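Long-range contacts in nidogen (Mus musculus, PDB 1NPE), which is a basement-membrane glycoprotein that probably links laminin to other matrix components, binding laminin through its six-bladed YWTD beta-propeller domain: residues G40-C45 against E82-D87; V128-R133 against L172-F177. All blocks are in the same frame, centred on the assembly; numbering follows the deposited sequence.

Contact 1 of 2, residues G40-C45 against E82-D87; sequences GLAFDC and EGIALD
L86 drives its CD1 branch into the backbone of F43 and D44, reaching F43 C and D44 N at 3.3 Å each. Its first torsion (chi1 -45°) sets CG beside its own backbone N and anti to the carbonyl carbon, and from there CG lies 3.9 Å from A42 CB. A42 in turn sits directly against the other strand: its CB comes to 3.3 Å from I84 O and also meets the CG2 methyl of I84, which itself rests over the peptide joining G40 to L41. The side chains of A42, I84 and L86, packed on each other and on backbone, form the tight part of the contact. The two segments lie on the innermost strands of adjacent blades in a six-bladed beta-propeller. They run nearly parallel (10°), with axes 5.2 Å apart at closest, yet are not paired as neighbours in one sheet, since each pairs within its own blade, 36-44 with 49-54 and 81-87 with 92-97. Spacing changes along them: the CA atoms of G40 and G83 approach to 4.4 Å, where two glycines let the backbones close up, whereas D44 and L86 stand farther apart and the leucine side chain spans the gap. The looser side is bridged by one water, which donates to L41 O and accepts from I84 N, both at 3.0 Å, and so joins the backbones indirectly where they lack direct hydrogen bonds. At the segment ends D44 forms a salt bridge with R91 and C45, just past its strand, a disulfide with C263; E82 hydrogen-bonds S98, a cadmium ligand, and forms a salt bridge with R125.

Contact 2 of 2, residues V128-R133 against L172-F177; sequences VTDPVR and LTFDAF
D130 OD1 accepts a hydrogen bond from R133 NH1 at 2.8 Å, part of a salt bridge, and A176 CB lies 3.4 Å from the same R133 NH1. The carboxylate offers its syn lone pair, and OD1 lies close to the guanidinium plane. A turn, with a weak R133 N to D130 O bond, brings the two charged groups together. The second oxygen, D130 OD2, comes to 3.1 Å from F174 CE2; carboxylate and ring cross obliquely, their planes 36° apart. D130 CG is anti to its backbone N (chi1 -179°), which sets CG 3.4 Å from F174 CE2. Earlier on the strand, V128 makes the apolar part of the contact: V128 CG2 meets L172 CG at 3.9 Å, with F174 CB somewhat farther off. The other methyl packs on backbone, V128 CG1 lying 3.2 Å from L172 O. The strand parts, 128-130 and 172-175, lie on innermost strands of adjacent propeller blades, running at 14° with no direct hydrogen bonds between them, and the residues after them are in loops. Y137 of strand 135-140 packs on V128 and L172 and meets the F174 ring nearly parallel to it, while L181 of strand 180-185 touches L172 and F174.

How the contacts relate
Contacts 1 and 2 are alternate interblade seams of the same propeller, with one seam between them and centres about 12 Å apart. Contact 1 closes before contact 2 opens: strands 36-44, 81-87, 124-130 and 169-175 come in that order along the chain, each the first strand of its own antiparallel four-stranded sheet. The contacts also touch each other, because strand 124-130 lies beside strand 81-87: A85 CB packs 3.7 Å from V128 CA, and P131 lies against D87. Contact 1 is buried nearer the chain's centre, whereas contact 2 reaches outward to exposed R133 and A176. Each joins one pair of blades, and the packing of 81-87 on 124-130 connects the pairs, part of the ring characteristic of YWTD propellers.

Contact 1 of 2, residues G40-C45 against E82-D87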
loop_
_atom_site.group_PDB
_atom_site.type_symbol
_atom_site.label_atom_id
_atom_site.label_comp_id
_atom_site.label_asym_id
_atom_site.label_seq_id
_atom_site.Cartn_x
_atom_site.Cartn_y
_atom_site.Cartn_z
ATOM N N GLY A 40 -4.635 -5.710 0.253
ATOM C CA GLY A 40 -4.050 -6.891 -0.359
ATOM C C GLY A 40 -4.959 -8.107 -0.368
ATOM O O GLY A 40 -5.767 -8.284 0.542
ATOM N N LEU A 41 -4.838 -8.938 -1.403
ATOM C CA LEU A 41 -5.635 -10.157 -1.512
ATOM C C LEU A 41 -4.783 -11.334 -1.965
ATOM O O LEU A 41 -3.849 -11.171 -2.748
ATOM C CB LEU A 41 -6.776 -9.989 -2.516
ATOM C CG LEU A 41 -7.999 -9.123 -2.199
ATOM C CD1 LEU A 41 -8.913 -9.134 -3.413
ATOM C CD2 LEU A 41 -8.742 -9.636 -0.959
ATOM N N ALA A 42 -5.123 -12.523 -1.482
ATOM C CA ALA A 42 -4.420 -13.748 -1.862
ATOM C C ALA A 42 -5.410 -14.906 -1.768
ATOM O O ALA A 42 -6.456 -14.789 -1.120
ATOM C CB ALA A 42 -3.205 -13.994 -0.958
ATOM N N PHE A 43 -5.081 -16.026 -2.397
ATOM C CA PHE A 43 -5.982 -17.163 -2.380
ATOM C C PHE A 43 -5.275 -18.490 -2.139
ATOM O O PHE A 43 -4.299 -18.815 -2.819
ATOM C CB PHE A 43 -6.743 -17.215 -3.702
ATOM C CG PHE A 43 -7.799 -18.278 -3.754
ATOM C CD1 PHE A 43 -8.994 -18.119 -3.068
ATOM C CD2 PHE A 43 -7.610 -19.420 -4.520
ATOM C CE1 PHE A 43 -9.986 -19.076 -3.145
ATOM C CE2 PHE A 43 -8.596 -20.387 -4.607
ATOM C CZ PHE A 43 -9.789 -20.215 -3.919
ATOM N N ASP A 44 -5.771 -19.241 -1.161
ATOM C CA ASP A 44 -5.220 -20.550 -0.824
ATOM C C ASP A 44 -5.957 -21.613 -1.635
ATOM O O ASP A 44 -7.100 -21.942 -1.336
ATOM C CB ASP A 44 -5.367 -20.814 0.679
ATOM C CG ASP A 44 -5.108 -22.264 1.052
ATOM O OD1 ASP A 44 -4.294 -22.941 0.376
ATOM O OD2 ASP A 44 -5.726 -22.721 2.035
ATOM N N CYS A 45 -5.271 -22.180 -2.623
ATOM C CA CYS A 45 -5.855 -23.186 -3.506
ATOM C C CYS A 45 -6.243 -24.533 -2.900
ATOM O O CYS A 45 -7.089 -25.226 -3.465
ATOM C CB CYS A 45 -4.958 -23.417 -4.725
ATOM S SG CYS A 45 -3.291 -24.037 -4.335
ATOM N N GLU A 82 -0.095 -4.141 3.104
ATOM C CA GLU A 82 -0.617 -3.847 1.778
ATOM C C GLU A 82 -0.474 -4.917 0.711
ATOM O O GLU A 82 -0.873 -4.708 -0.434
ATOM C CB GLU A 82 0.007 -2.556 1.274
ATOM C CG GLU A 82 -0.376 -1.346 2.093
ATOM C CD GLU A 82 0.390 -0.127 1.685
ATOM O OE1 GLU A 82 0.690 0.023 0.485
ATOM O OE2 GLU A 82 0.695 0.688 2.568
ATOM N N GLY A 83 0.121 -6.039 1.082
ATOM C CA GLY A 83 0.309 -7.136 0.156
ATOM C C GLY A 83 0.405 -8.398 0.983
ATOM O O GLY A 83 0.952 -8.376 2.079
ATOM N N ILE A 84 -0.161 -9.487 0.484
ATOM C CA ILE A 84 -0.125 -10.752 1.190
ATOM C C ILE A 84 -0.013 -11.895 0.185
ATOM O O ILE A 84 -0.665 -11.875 -0.861
ATOM C CB ILE A 84 -1.368 -10.912 2.123
ATOM C CG1 ILE A 84 -1.314 -12.240 2.877
ATOM C CG2 ILE A 84 -2.675 -10.779 1.329
ATOM C CD1 ILE A 84 -2.322 -12.336 4.016
ATOM N N ALA A 85 0.884 -12.839 0.478
ATOM C CA ALA A 85 1.126 -14.010 -0.366
ATOM C C ALA A 85 1.105 -15.270 0.493
ATOM O O ALA A 85 1.356 -15.211 1.693
ATOM C CB ALA A 85 2.458 -13.881 -1.081
ATOM N N LEU A 86 0.853 -16.418 -0.127
ATOM C CA LEU A 86 0.768 -17.657 0.628
ATOM C C LEU A 86 1.697 -18.771 0.176
ATOM O O LEU A 86 2.213 -18.761 -0.928
ATOM C CB LEU A 86 -0.662 -18.194 0.561
ATOM C CG LEU A 86 -1.824 -17.224 0.764
ATOM C CD1 LEU A 86 -3.062 -17.843 0.197
ATOM C CD2 LEU A 86 -2.010 -16.878 2.236
ATOM N N ASP A 87 1.918 -19.714 1.081
ATOM C CA ASP A 87 2.700 -20.916 0.825
ATOM C C ASP A 87 1.644 -21.973 1.100
ATOM O O ASP A 87 1.402 -22.329 2.255
ATOM C CB ASP A 87 3.853 -21.061 1.825
ATOM C CG ASP A 87 4.610 -22.391 1.680
ATOM O OD1 ASP A 87 4.309 -23.192 0.764
ATOM O OD2 ASP A 87 5.518 -22.638 2.497
HETATM O O HOH W 1 -1.394 -9.551 -2.287
#

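Contact 2 of 2, residues V128-R133 against L172-F177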
loop_
_atom_site.group_PDB
_atom_site.type_symbol
_atom_site.label_atom_id
_atom_site.label_comp_id
_atom_site.label_asym_id
_atom_site.label_seq_id
_atom_site.Cartn_x
_atom_site.Cartn_y
_atom_site.Cartn_z
ATOM N N VAL A 128 4.529 -11.826 -3.849
ATOM C CA VAL A 128 4.011 -13.101 -4.344
ATOM C C VAL A 128 4.972 -14.240 -4.033
ATOM O O VAL A 128 6.165 -14.020 -3.801
ATOM C CB VAL A 128 3.794 -13.087 -5.883
ATOM C CG1 VAL A 128 2.655 -12.153 -6.259
ATOM C CG2 VAL A 128 5.082 -12.674 -6.601
ATOM N N THR A 129 4.444 -15.458 -4.060
ATOM C CA THR A 129 5.236 -16.651 -3.812
ATOM C C THR A 129 5.175 -17.587 -5.010
ATOM O O THR A 129 4.321 -17.451 -5.883
ATOM C CB THR A 129 4.686 -17.481 -2.638
ATOM O OG1 THR A 129 3.285 -17.697 -2.831
ATOM C CG2 THR A 129 4.948 -16.820 -1.302
ATOM N N ASP A 130 6.094 -18.544 -5.009
ATOM C CA ASP A 130 6.185 -19.610 -6.005
ATOM C C ASP A 130 6.554 -20.782 -5.094
ATOM O O ASP A 130 7.701 -21.213 -5.047
ATOM C CB ASP A 130 7.304 -19.339 -7.019
ATOM C CG ASP A 130 7.412 -20.435 -8.084
ATOM O OD1 ASP A 130 6.471 -21.244 -8.236
ATOM O OD2 ASP A 130 8.445 -20.478 -8.776
ATOM N N PRO A 131 5.580 -21.266 -4.308
ATOM C CA PRO A 131 5.757 -22.371 -3.362
ATOM C C PRO A 131 6.489 -23.601 -3.857
ATOM O O PRO A 131 7.291 -24.174 -3.118
ATOM C CB PRO A 131 4.328 -22.687 -2.940
ATOM C CG PRO A 131 3.668 -21.325 -3.004
ATOM C CD PRO A 131 4.174 -20.825 -4.329
ATOM N N VAL A 132 6.246 -23.997 -5.101
ATOM C CA VAL A 132 6.902 -25.183 -5.637
ATOM C C VAL A 132 8.429 -25.031 -5.749
ATOM O O VAL A 132 9.166 -25.967 -5.425
ATOM C CB VAL A 132 6.272 -25.632 -6.987
ATOM C CG1 VAL A 132 6.850 -26.973 -7.419
ATOM C CG2 VAL A 132 4.749 -25.754 -6.849
ATOM N N ARG A 133 8.901 -23.854 -6.166
ATOM C CA ARG A 133 10.346 -23.618 -6.293
ATOM C C ARG A 133 10.974 -22.920 -5.077
ATOM O O ARG A 133 12.192 -22.682 -5.047
ATOM C CB ARG A 133 10.678 -22.835 -7.575
ATOM C CG ARG A 133 10.528 -23.628 -8.879
ATOM C CD ARG A 133 9.240 -23.279 -9.614
ATOM N NE ARG A 133 8.526 -24.467 -10.083
ATOM C CZ ARG A 133 7.199 -24.584 -10.132
ATOM N NH1 ARG A 133 6.418 -23.581 -9.743
ATOM N NH2 ARG A 133 6.649 -25.714 -10.565
ATOM N N LEU A 172 3.110 -7.078 -8.330
ATOM C CA LEU A 172 3.791 -8.022 -9.203
ATOM C C LEU A 172 3.109 -9.376 -9.164
ATOM O O LEU A 172 2.276 -9.650 -8.294
ATOM C CB LEU A 172 5.285 -8.128 -8.881
ATOM C CG LEU A 172 5.812 -9.005 -7.752
ATOM C CD1 LEU A 172 7.282 -8.696 -7.597
ATOM C CD2 LEU A 172 5.070 -8.733 -6.454
ATOM N N THR A 173 3.444 -10.222 -10.120
ATOM C CA THR A 173 2.822 -11.530 -10.175
ATOM C C THR A 173 3.787 -12.511 -10.813
ATOM O O THR A 173 4.669 -12.113 -11.570
ATOM C CB THR A 173 1.468 -11.459 -10.952
ATOM O OG1 THR A 173 0.800 -12.722 -10.870
ATOM C CG2 THR A 173 1.682 -11.068 -12.415
ATOM N N PHE A 174 3.665 -13.781 -10.458
ATOM C CA PHE A 174 4.553 -14.790 -11.011
ATOM C C PHE A 174 3.791 -15.934 -11.651
ATOM O O PHE A 174 2.869 -16.484 -11.052
ATOM C CB PHE A 174 5.489 -15.342 -9.930
ATOM C CG PHE A 174 6.556 -16.263 -10.464
ATOM C CD1 PHE A 174 7.737 -15.747 -10.990
ATOM C CD2 PHE A 174 6.382 -17.645 -10.440
ATOM C CE1 PHE A 174 8.732 -16.596 -11.485
ATOM C CE2 PHE A 174 7.367 -18.496 -10.931
ATOM C CZ PHE A 174 8.545 -17.973 -11.454
ATOM N N ASP A 175 4.185 -16.282 -12.871
ATOM C CA ASP A 175 3.563 -17.377 -13.607
ATOM C C ASP A 175 4.571 -18.519 -13.695
ATOM O O ASP A 175 5.566 -18.431 -14.419
ATOM C CB ASP A 175 3.151 -16.920 -15.007
ATOM C CG ASP A 175 2.321 -17.958 -15.733
ATOM O OD1 ASP A 175 2.888 -18.731 -16.533
ATOM O OD2 ASP A 175 1.099 -18.005 -15.490
ATOM N N ALA A 176 4.295 -19.584 -12.945
ATOM C CA ALA A 176 5.158 -20.765 -12.865
ATOM C C ALA A 176 5.529 -21.450 -14.181
ATOM O O ALA A 176 6.686 -21.853 -14.362
ATOM C CB ALA A 176 4.561 -21.778 -11.897
ATOM N N PHE A 177 4.571 -21.580 -15.099
ATOM C CA PHE A 177 4.861 -22.241 -16.370
ATOM C C PHE A 177 5.874 -21.487 -17.215
ATOM O O PHE A 177 6.881 -22.057 -17.646
ATOM C CB PHE A 177 3.592 -22.471 -17.202
ATOM C CG PHE A 177 3.829 -23.311 -18.441
ATOM C CD1 PHE A 177 3.950 -24.702 -18.345
ATOM C CD2 PHE A 177 3.953 -22.713 -19.696
ATOM C CE1 PHE A 177 4.193 -25.482 -19.478
ATOM C CE2 PHE A 177 4.197 -23.486 -20.841
ATOM C CZ PHE A 177 4.316 -24.873 -20.728
#